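Local coordinates for endo-pectate lyase (Erwinia chrysanthemi, PDB 3B4N), which cleaves the galacturonan chains of pectate by calcium-dependent elimination, and probably also depolymerises highly methylated pectins from within the chain, at residues A[294-299]-A[306-311]; A[32-37]-A[240-245]; A[21-26]-A[131-136]. All blocks are in the same frame, centred on the assembly; numbering follows the deposited sequence.

Overall arrangement
Contact 1 lies inside the right-handed parallel beta-helix, whereas contacts 2 and 3 are both places where the small N-terminal beta-sandwich rests on that helix. Contacts 2 and 3 have centres 15 Å apart and are joined directly, because strands 22-29 and 32-39 are antiparallel neighbours: Gly36 O lies 2.8 Å from Met25 N, probably a hydrogen bond. Contact 1 is about 17 Å from contact 2 and 29 Å from contact 3, centre to centre, with contacts 1 and 3 on opposite sides of the chain's centre. Contact 2 comes nearest the metal-binding region: the Thr244 side chain is about 11 Å from the bound calcium ion. Contacts 1 and 3 are away from the annotated sites.

Contact 1 of 3, residues A[294-299]-A[306-311]; sequences SGLKIK and PPVCEE
Ile298 and Pro306 face each other near one end of the beta-helix, where the chain leaves strand 290-298, makes a short loop and starts strand 309-313 on another face of the helix. From CB outward, the Ile298 side chain forks at once. The CG2 methyl, held anti to the backbone N, makes the closest approach, meeting the CD corner of the Pro306 ring at 3.9 Å. The other branch runs through CG1 to CD1, which lies between CD2 of Leu296 (3.8 Å), the next inward-pointing residue along the strand, and the edge of the proline, 4.2 Å from Pro306 CG. That same Leu296 CD2 then makes the second crossing, reaching Val308 CG1 at 4.1 Å, tip to tip. Leu296 gets there because its CG is anti to the backbone N (chi1 178°). Val341 of strand 341-343 touches Leu296, Ile298 and Val308 alike and completes the cluster. The peptide bond before Pro306 is cis, and the backbone N of Val308 is hydrogen-bonded to Glu327. Across both pairs only methyl and methylene groups meet, so cohesion comes from dispersion and burial, with no directional bond to set the register.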
loop_
_atom_site.group_PDB
_atom_site.type_symbol
_atom_site.label_atom_id
_atom_site.label_comp_id
_atom_site.label_asym_id
_atom_site.label_seq_id
_atom_site.Cartn_x
_atom_site.Cartn_y
_atom_site.Cartn_z
ATOM N N SER A 294 -0.926 -14.639 0.951
ATOM C CA SER A 294 -0.389 -15.336 -0.215
ATOM C C SER A 294 -0.062 -14.271 -1.259
ATOM O O SER A 294 -0.494 -13.120 -1.137
ATOM C CB SER A 294 -1.395 -16.355 -0.775
ATOM O OG SER A 294 -2.589 -15.744 -1.235
ATOM N N GLY A 295 0.713 -14.650 -2.270
ATOM C CA GLY A 295 1.085 -13.703 -3.305
ATOM C C GLY A 295 2.033 -12.627 -2.811
ATOM O O GLY A 295 2.101 -11.545 -3.399
ATOM N N LEU A 296 2.768 -12.924 -1.744
ATOM C CA LEU A 296 3.703 -11.967 -1.161
ATOM C C LEU A 296 5.121 -12.192 -1.663
ATOM O O LEU A 296 5.662 -13.288 -1.545
ATOM C CB LEU A 296 3.674 -12.076 0.364
ATOM C CG LEU A 296 4.629 -11.181 1.156
ATOM C CD1 LEU A 296 4.298 -9.711 0.942
ATOM C CD2 LEU A 296 4.496 -11.528 2.631
ATOM N N LYS A 297 5.715 -11.150 -2.231
ATOM C CA LYS A 297 7.074 -11.225 -2.757
ATOM C C LYS A 297 7.956 -10.305 -1.934
ATOM O O LYS A 297 7.610 -9.154 -1.686
ATOM C CB LYS A 297 7.096 -10.809 -4.231
ATOM C CG LYS A 297 6.261 -11.718 -5.123
ATOM C CD LYS A 297 6.283 -11.266 -6.570
ATOM C CE LYS A 297 5.408 -12.167 -7.427
ATOM N NZ LYS A 297 5.345 -11.706 -8.841
ATOM N N ILE A 298 9.097 -10.814 -1.491
ATOM C CA ILE A 298 9.988 -10.020 -0.667
ATOM C C ILE A 298 11.421 -10.075 -1.181
ATOM O O ILE A 298 11.960 -11.150 -1.448
ATOM C CB ILE A 298 9.943 -10.512 0.802
ATOM C CG1 ILE A 298 8.519 -10.340 1.360
ATOM C CG2 ILE A 298 10.953 -9.729 1.642
ATOM C CD1 ILE A 298 8.297 -10.979 2.728
ATOM N N LYS A 299 12.031 -8.906 -1.320
ATOM C CA LYS A 299 13.407 -8.822 -1.798
ATOM C C LYS A 299 14.325 -9.699 -0.946
ATOM O O LYS A 299 14.342 -9.593 0.283
ATOM C CB LYS A 299 13.878 -7.368 -1.752
ATOM C CG LYS A 299 15.349 -7.163 -2.076
ATOM C CD LYS A 299 15.714 -5.695 -1.952
ATOM C CE LYS A 299 17.205 -5.473 -2.131
ATOM N NZ LYS A 299 17.570 -4.050 -1.891
ATOM N N PRO A 306 12.452 -11.641 6.313
ATOM C CA PRO A 306 11.898 -11.345 7.636
ATOM C C PRO A 306 10.793 -12.306 8.042
ATOM O O PRO A 306 10.272 -13.048 7.218
ATOM C CB PRO A 306 11.337 -9.948 7.442
ATOM C CG PRO A 306 10.704 -10.083 6.077
ATOM C CD PRO A 306 11.758 -10.861 5.273
ATOM N N PRO A 307 10.449 -12.331 9.339
ATOM C CA PRO A 307 9.369 -13.216 9.773
ATOM C C PRO A 307 8.114 -12.640 9.108
ATOM O O PRO A 307 7.997 -11.419 8.947
ATOM C CB PRO A 307 9.372 -13.058 11.297
ATOM C CG PRO A 307 10.046 -11.752 11.535
ATOM C CD PRO A 307 11.115 -11.689 10.484
ATOM N N VAL A 308 7.190 -13.498 8.701
ATOM C CA VAL A 308 5.990 -13.019 8.026
ATOM C C VAL A 308 4.852 -12.777 9.013
ATOM O O VAL A 308 4.569 -11.628 9.356
ATOM C CB VAL A 308 5.602 -14.004 6.896
ATOM C CG1 VAL A 308 4.325 -13.560 6.200
ATOM C CG2 VAL A 308 6.752 -14.066 5.887
ATOM N N CYS A 309 4.222 -13.834 9.502
ATOM C CA CYS A 309 3.122 -13.664 10.451
ATOM C C CYS A 309 3.591 -13.975 11.859
ATOM O O CYS A 309 4.147 -15.040 12.113
ATOM C CB CYS A 309 1.966 -14.589 10.079
ATOM S SG CYS A 309 0.410 -14.367 11.009
ATOM N N GLU A 310 3.383 -13.038 12.773
ATOM C CA GLU A 310 3.775 -13.245 14.160
ATOM C C GLU A 310 2.548 -13.149 15.042
ATOM O O GLU A 310 1.674 -12.303 14.819
ATOM C CB GLU A 310 4.814 -12.207 14.596
ATOM C CG GLU A 310 6.127 -12.304 13.823
ATOM C CD GLU A 310 7.156 -11.296 14.276
ATOM O OE1 GLU A 310 6.805 -10.112 14.437
ATOM O OE2 GLU A 310 8.326 -11.692 14.467
ATOM N N GLU A 311 2.478 -14.035 16.030
ATOM C CA GLU A 311 1.362 -14.061 16.972
ATOM C C GLU A 311 1.737 -13.328 18.250
ATOM O O GLU A 311 2.870 -13.434 18.729
ATOM C CB GLU A 311 0.961 -15.506 17.279
ATOM C CG GLU A 311 0.255 -16.158 16.096
ATOM C CD GLU A 311 -0.146 -17.601 16.319
ATOM O OE1 GLU A 311 -0.820 -18.155 15.425
ATOM O OE2 GLU A 311 0.202 -18.193 17.364
#

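Contact 2 of 3, residues A[32-37]-A[240-245]; sequences VNYLGW and NFTLTG
Thr244 and Thr242 hold their methyl groups against the ring of Tyr34 as the 240-245 segment runs past it. Asn240 leads into the strand; its carbonyl O accepts a hydrogen bond from Thr242 OG1 at 2.9 Å, with the donor tilted 31° out of the carbonyl plane. Phe241 packs on Ala211 of the neighbouring coil. At Thr242, chi1 of -62° puts OG1 beside the backbone N, on the Asn240 side, and sets CG2 anti to that N, 4.0 Å from Tyr34 CE1; this approach is oblique to the ring, and the two side chains cross at about a right angle. Leu243 points away from Tyr34. Thr244 makes the closer contact: its CG2 lies over one face of the ring, 3.8 Å from the centroid and 24° off the normal, a CH-pi interaction. Its OG1 is hydrogen-bonded to His212 of strand 210-213. Val32 CG1 covers the opposite face of the ring, so the tyrosine is sandwiched, and its OH is hydrogen-bonded to Asn274 of the beta-helix. At Gly245 the chain turns a corner into another face. Short strands that turn a corner onto the next face, pairing in parallel with their equivalents in neighbouring coils, characterise the parallel beta-helix of pectate lyases, and here one outer face of it receives a tyrosine from a three-stranded sheet of the N-terminal domain, a sandwich consistent with a fibronectin type III-like fold.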
loop_
_atom_site.group_PDB
_atom_site.type_symbol
_atom_site.label_atom_id
_atom_site.label_comp_id
_atom_site.label_asym_id
_atom_site.label_seq_id
_atom_site.Cartn_x
_atom_site.Cartn_y
_atom_site.Cartn_z
ATOM N N VAL A 32 15.242 3.417 -9.442
ATOM C CA VAL A 32 14.173 2.584 -9.949
ATOM C C VAL A 32 12.972 3.500 -10.103
ATOM O O VAL A 32 12.693 4.323 -9.226
ATOM C CB VAL A 32 13.833 1.451 -8.953
ATOM C CG1 VAL A 32 12.655 0.637 -9.460
ATOM C CG2 VAL A 32 15.046 0.540 -8.776
ATOM N N ASN A 33 12.291 3.400 -11.238
ATOM C CA ASN A 33 11.094 4.199 -11.456
ATOM C C ASN A 33 9.917 3.293 -11.172
ATOM O O ASN A 33 9.756 2.256 -11.814
ATOM C CB ASN A 33 11.016 4.690 -12.899
ATOM C CG ASN A 33 12.047 5.752 -13.207
ATOM O OD1 ASN A 33 12.524 5.865 -14.341
ATOM N ND2 ASN A 33 12.379 6.556 -12.207
ATOM N N TYR A 34 9.112 3.665 -10.187
ATOM C CA TYR A 34 7.938 2.878 -9.841
ATOM C C TYR A 34 6.705 3.483 -10.478
ATOM O O TYR A 34 6.498 4.699 -10.436
ATOM C CB TYR A 34 7.741 2.829 -8.324
ATOM C CG TYR A 34 8.731 1.948 -7.606
ATOM C CD1 TYR A 34 8.504 0.585 -7.458
ATOM C CD2 TYR A 34 9.912 2.480 -7.101
ATOM C CE1 TYR A 34 9.442 -0.236 -6.818
ATOM C CE2 TYR A 34 10.849 1.679 -6.466
ATOM C CZ TYR A 34 10.610 0.327 -6.328
ATOM O OH TYR A 34 11.554 -0.454 -5.702
ATOM N N LEU A 35 5.901 2.625 -11.092
ATOM C CA LEU A 35 4.660 3.056 -11.709
ATOM C C LEU A 35 3.500 2.479 -10.923
ATOM O O LEU A 35 3.543 1.331 -10.484
ATOM C CB LEU A 35 4.554 2.550 -13.144
ATOM C CG LEU A 35 5.634 2.996 -14.121
ATOM C CD1 LEU A 35 5.338 2.402 -15.502
ATOM C CD2 LEU A 35 5.668 4.516 -14.186
ATOM N N GLY A 36 2.467 3.290 -10.757
ATOM C CA GLY A 36 1.265 2.848 -10.079
ATOM C C GLY A 36 0.099 3.383 -10.885
ATOM O O GLY A 36 0.078 4.562 -11.258
ATOM N N TRP A 37 -0.876 2.533 -11.188
ATOM C CA TRP A 37 -2.021 3.011 -11.943
ATOM C C TRP A 37 -3.309 2.431 -11.414
ATOM O O TRP A 37 -3.308 1.464 -10.653
ATOM C CB TRP A 37 -1.880 2.656 -13.434
ATOM C CG TRP A 37 -1.797 1.174 -13.730
ATOM C CD1 TRP A 37 -2.828 0.337 -14.064
ATOM C CD2 TRP A 37 -0.620 0.361 -13.688
ATOM N NE1 TRP A 37 -2.362 -0.946 -14.231
ATOM C CE2 TRP A 37 -1.010 -0.961 -14.006
ATOM C CE3 TRP A 37 0.729 0.623 -13.410
ATOM C CZ2 TRP A 37 -0.096 -2.023 -14.052
ATOM C CZ3 TRP A 37 1.638 -0.429 -13.454
ATOM C CH2 TRP A 37 1.220 -1.737 -13.773
ATOM N N ASN A 240 -0.805 -5.786 -6.015
ATOM C CA ASN A 240 0.635 -5.673 -5.867
ATOM C C ASN A 240 1.106 -4.381 -5.219
ATOM O O ASN A 240 2.042 -3.729 -5.692
ATOM C CB ASN A 240 1.342 -5.890 -7.208
ATOM C CG ASN A 240 2.790 -6.321 -7.035
ATOM O OD1 ASN A 240 3.173 -6.852 -5.988
ATOM N ND2 ASN A 240 3.597 -6.113 -8.065
ATOM N N PHE A 241 0.427 -4.022 -4.132
ATOM C CA PHE A 241 0.789 -2.873 -3.301
ATOM C C PHE A 241 2.279 -3.096 -3.026
ATOM O O PHE A 241 2.685 -4.184 -2.614
ATOM C CB PHE A 241 -0.027 -2.954 -2.010
ATOM C CG PHE A 241 0.312 -1.913 -0.979
ATOM C CD1 PHE A 241 0.417 -0.567 -1.314
ATOM C CD2 PHE A 241 0.437 -2.278 0.357
ATOM C CE1 PHE A 241 0.636 0.406 -0.332
ATOM C CE2 PHE A 241 0.654 -1.308 1.351
ATOM C CZ PHE A 241 0.752 0.025 1.001
ATOM N N THR A 242 3.087 -2.072 -3.261
ATOM C CA THR A 242 4.529 -2.200 -3.110
ATOM C C THR A 242 5.126 -1.308 -2.051
ATOM O O THR A 242 4.842 -0.113 -2.005
ATOM C CB THR A 242 5.211 -1.889 -4.448
ATOM O OG1 THR A 242 4.784 -2.850 -5.414
ATOM C CG2 THR A 242 6.736 -1.929 -4.326
ATOM N N LEU A 243 5.959 -1.907 -1.208
ATOM C CA LEU A 243 6.648 -1.173 -0.159
ATOM C C LEU A 243 8.087 -0.982 -0.598
ATOM O O LEU A 243 8.734 -1.931 -1.047
ATOM C CB LEU A 243 6.633 -1.945 1.164
ATOM C CG LEU A 243 5.266 -2.276 1.768
ATOM C CD1 LEU A 243 5.467 -2.879 3.138
ATOM C CD2 LEU A 243 4.403 -1.028 1.853
ATOM N N THR A 244 8.581 0.242 -0.478
ATOM C CA THR A 244 9.959 0.545 -0.852
ATOM C C THR A 244 10.675 1.149 0.346
ATOM O O THR A 244 10.051 1.703 1.249
ATOM C CB THR A 244 10.017 1.540 -2.036
ATOM O OG1 THR A 244 9.441 2.790 -1.649
ATOM C CG2 THR A 244 9.250 0.994 -3.223
ATOM N N GLY A 245 11.995 1.033 0.357
ATOM C CA GLY A 245 12.747 1.592 1.464
ATOM C C GLY A 245 12.874 0.642 2.638
ATOM O O GLY A 245 13.101 -0.556 2.451
#

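Contact 3 of 3, residues A[21-26]-A[131-136]; sequences QTTLML and TVDCGG. With EDO (1,2-ethanediol), chain G.
Thr23 and Asp133 are joined through a molecule of 1,2-ethanediol, probably picked up from the crystallisation liquor, and through a water. The site is a seam between two folds: Thr23 belongs to an outermost strand of the N-terminal beta-sandwich, Asp133 to an early coil of the parallel beta-helix. Directly, Thr23 OG1 and Asp133 OD2 stand 4.2 Å apart. Ethanediol O2 sits between them, 2.6 Å from Thr23 OG1, and donates a hydrogen bond to Asp133 OD2 at 2.7 Å; Ser38 of the adjacent strand also bonds the diol. The water takes the other route, lying 2.8 Å from Thr23 OG1 and donating to Asp133 OD1. Both carboxylate oxygens therefore take part in the bridging.

Two residues further along, Met25 packs on the turn that follows Asp133. Its chain is extended to SD and then bent (chi3 71°), and this lays SD and CE alongside the backbone of Gly136, with SD 3.9 Å from Gly136 CA. Disulfide-bonded Cys134 sits within the same turn. Asp133 shapes that turn as well, as an Asx turn: Gly135 N-H meets Asp133 OD1 at 2.9 Å and 155°, on the anti side and 25° out of the carboxylate plane.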
loop_
_atom_site.group_PDB
_atom_site.type_symbol
_atom_site.label_atom_id
_atom_site.label_comp_id
_atom_site.label_asym_id
_atom_site.label_seq_id
_atom_site.Cartn_x
_atom_site.Cartn_y
_atom_site.Cartn_z
ATOM N N GLN A 21 -11.039 3.887 -18.367
ATOM C CA GLN A 21 -9.921 4.808 -18.238
ATOM C C GLN A 21 -8.828 4.230 -17.363
ATOM O O GLN A 21 -9.064 3.323 -16.564
ATOM C CB GLN A 21 -10.389 6.139 -17.644
ATOM C CG GLN A 21 -11.283 6.949 -18.567
ATOM C CD GLN A 21 -11.759 8.241 -17.928
ATOM O OE1 GLN A 21 -12.446 8.224 -16.907
ATOM N NE2 GLN A 21 -11.395 9.368 -18.529
ATOM N N THR A 22 -7.624 4.764 -17.537
ATOM C CA THR A 22 -6.471 4.349 -16.755
ATOM C C THR A 22 -5.702 5.606 -16.371
ATOM O O THR A 22 -5.430 6.449 -17.222
ATOM C CB THR A 22 -5.534 3.437 -17.575
ATOM O OG1 THR A 22 -6.261 2.288 -18.027
ATOM C CG2 THR A 22 -4.347 2.986 -16.732
ATOM N N THR A 23 -5.381 5.744 -15.087
ATOM C CA THR A 23 -4.607 6.884 -14.607
ATOM C C THR A 23 -3.300 6.331 -14.057
ATOM O O THR A 23 -3.289 5.408 -13.239
ATOM C CB THR A 23 -5.341 7.666 -13.502
ATOM O OG1 THR A 23 -6.527 8.263 -14.047
ATOM C CG2 THR A 23 -4.440 8.763 -12.944
ATOM N N LEU A 24 -2.202 6.904 -14.531
ATOM C CA LEU A 24 -0.863 6.488 -14.156
ATOM C C LEU A 24 -0.131 7.532 -13.322
ATOM O O LEU A 24 -0.288 8.737 -13.533
ATOM C CB LEU A 24 -0.062 6.216 -15.433
ATOM C CG LEU A 24 1.393 5.753 -15.288
ATOM C CD1 LEU A 24 1.424 4.420 -14.561
ATOM C CD2 LEU A 24 2.043 5.608 -16.670
ATOM N N MET A 25 0.649 7.054 -12.358
ATOM C CA MET A 25 1.472 7.917 -11.518
ATOM C C MET A 25 2.859 7.306 -11.444
ATOM O O MET A 25 3.029 6.094 -11.583
ATOM C CB MET A 25 0.887 8.046 -10.114
ATOM C CG MET A 25 -0.419 8.810 -10.088
ATOM S SD MET A 25 -1.128 8.819 -8.444
ATOM C CE MET A 25 -0.048 9.852 -7.651
ATOM N N LEU A 26 3.849 8.151 -11.201
ATOM C CA LEU A 26 5.238 7.726 -11.129
ATOM C C LEU A 26 5.919 8.148 -9.834
ATOM O O LEU A 26 5.646 9.225 -9.308
ATOM C CB LEU A 26 6.012 8.357 -12.296
ATOM C CG LEU A 26 7.533 8.484 -12.176
ATOM C CD1 LEU A 26 8.154 7.113 -12.295
ATOM C CD2 LEU A 26 8.075 9.420 -13.263
ATOM N N THR A 131 -16.902 7.682 -4.704
ATOM C CA THR A 131 -15.537 7.502 -5.166
ATOM C C THR A 131 -14.999 8.846 -5.621
ATOM O O THR A 131 -15.693 9.607 -6.313
ATOM C CB THR A 131 -15.484 6.512 -6.346
ATOM O OG1 THR A 131 -15.873 5.212 -5.889
ATOM C CG2 THR A 131 -14.073 6.444 -6.929
ATOM N N VAL A 132 -13.770 9.152 -5.219
ATOM C CA VAL A 132 -13.142 10.400 -5.612
ATOM C C VAL A 132 -11.827 10.108 -6.304
ATOM O O VAL A 132 -10.958 9.424 -5.755
ATOM C CB VAL A 132 -12.873 11.321 -4.399
ATOM C CG1 VAL A 132 -12.132 12.574 -4.854
ATOM C CG2 VAL A 132 -14.192 11.708 -3.733
ATOM N N ASP A 133 -11.695 10.608 -7.527
ATOM C CA ASP A 133 -10.474 10.431 -8.300
ATOM C C ASP A 133 -9.673 11.710 -8.107
ATOM O O ASP A 133 -10.081 12.782 -8.566
ATOM C CB ASP A 133 -10.811 10.248 -9.778
ATOM C CG ASP A 133 -9.619 9.805 -10.602
ATOM O OD1 ASP A 133 -8.469 10.174 -10.273
ATOM O OD2 ASP A 133 -9.844 9.088 -11.600
ATOM N N CYS A 134 -8.537 11.600 -7.430
ATOM C CA CYS A 134 -7.695 12.755 -7.155
ATOM C C CYS A 134 -6.817 13.196 -8.319
ATOM O O CYS A 134 -6.085 14.183 -8.213
ATOM C CB CYS A 134 -6.838 12.488 -5.921
ATOM S SG CYS A 134 -7.838 12.236 -4.423
ATOM N N GLY A 135 -6.868 12.449 -9.416
ATOM C CA GLY A 135 -6.109 12.816 -10.601
ATOM C C GLY A 135 -4.603 12.943 -10.491
ATOM O O GLY A 135 -3.993 13.686 -11.258
ATOM N N GLY A 136 -4.000 12.238 -9.539
ATOM C CA GLY A 136 -2.556 12.277 -9.388
ATOM C C GLY A 136 -1.952 13.448 -8.635
ATOM O O GLY A 136 -0.732 13.607 -8.634
HETATM C C1 EDO G . -9.176 4.951 -13.759
HETATM O O1 EDO G . -9.113 4.206 -12.420
HETATM C C2 EDO G . -9.576 6.428 -13.644
HETATM O O2 EDO G . -8.488 7.140 -12.783
HETATM O O HOH W 1 -7.296 10.746 -13.144
#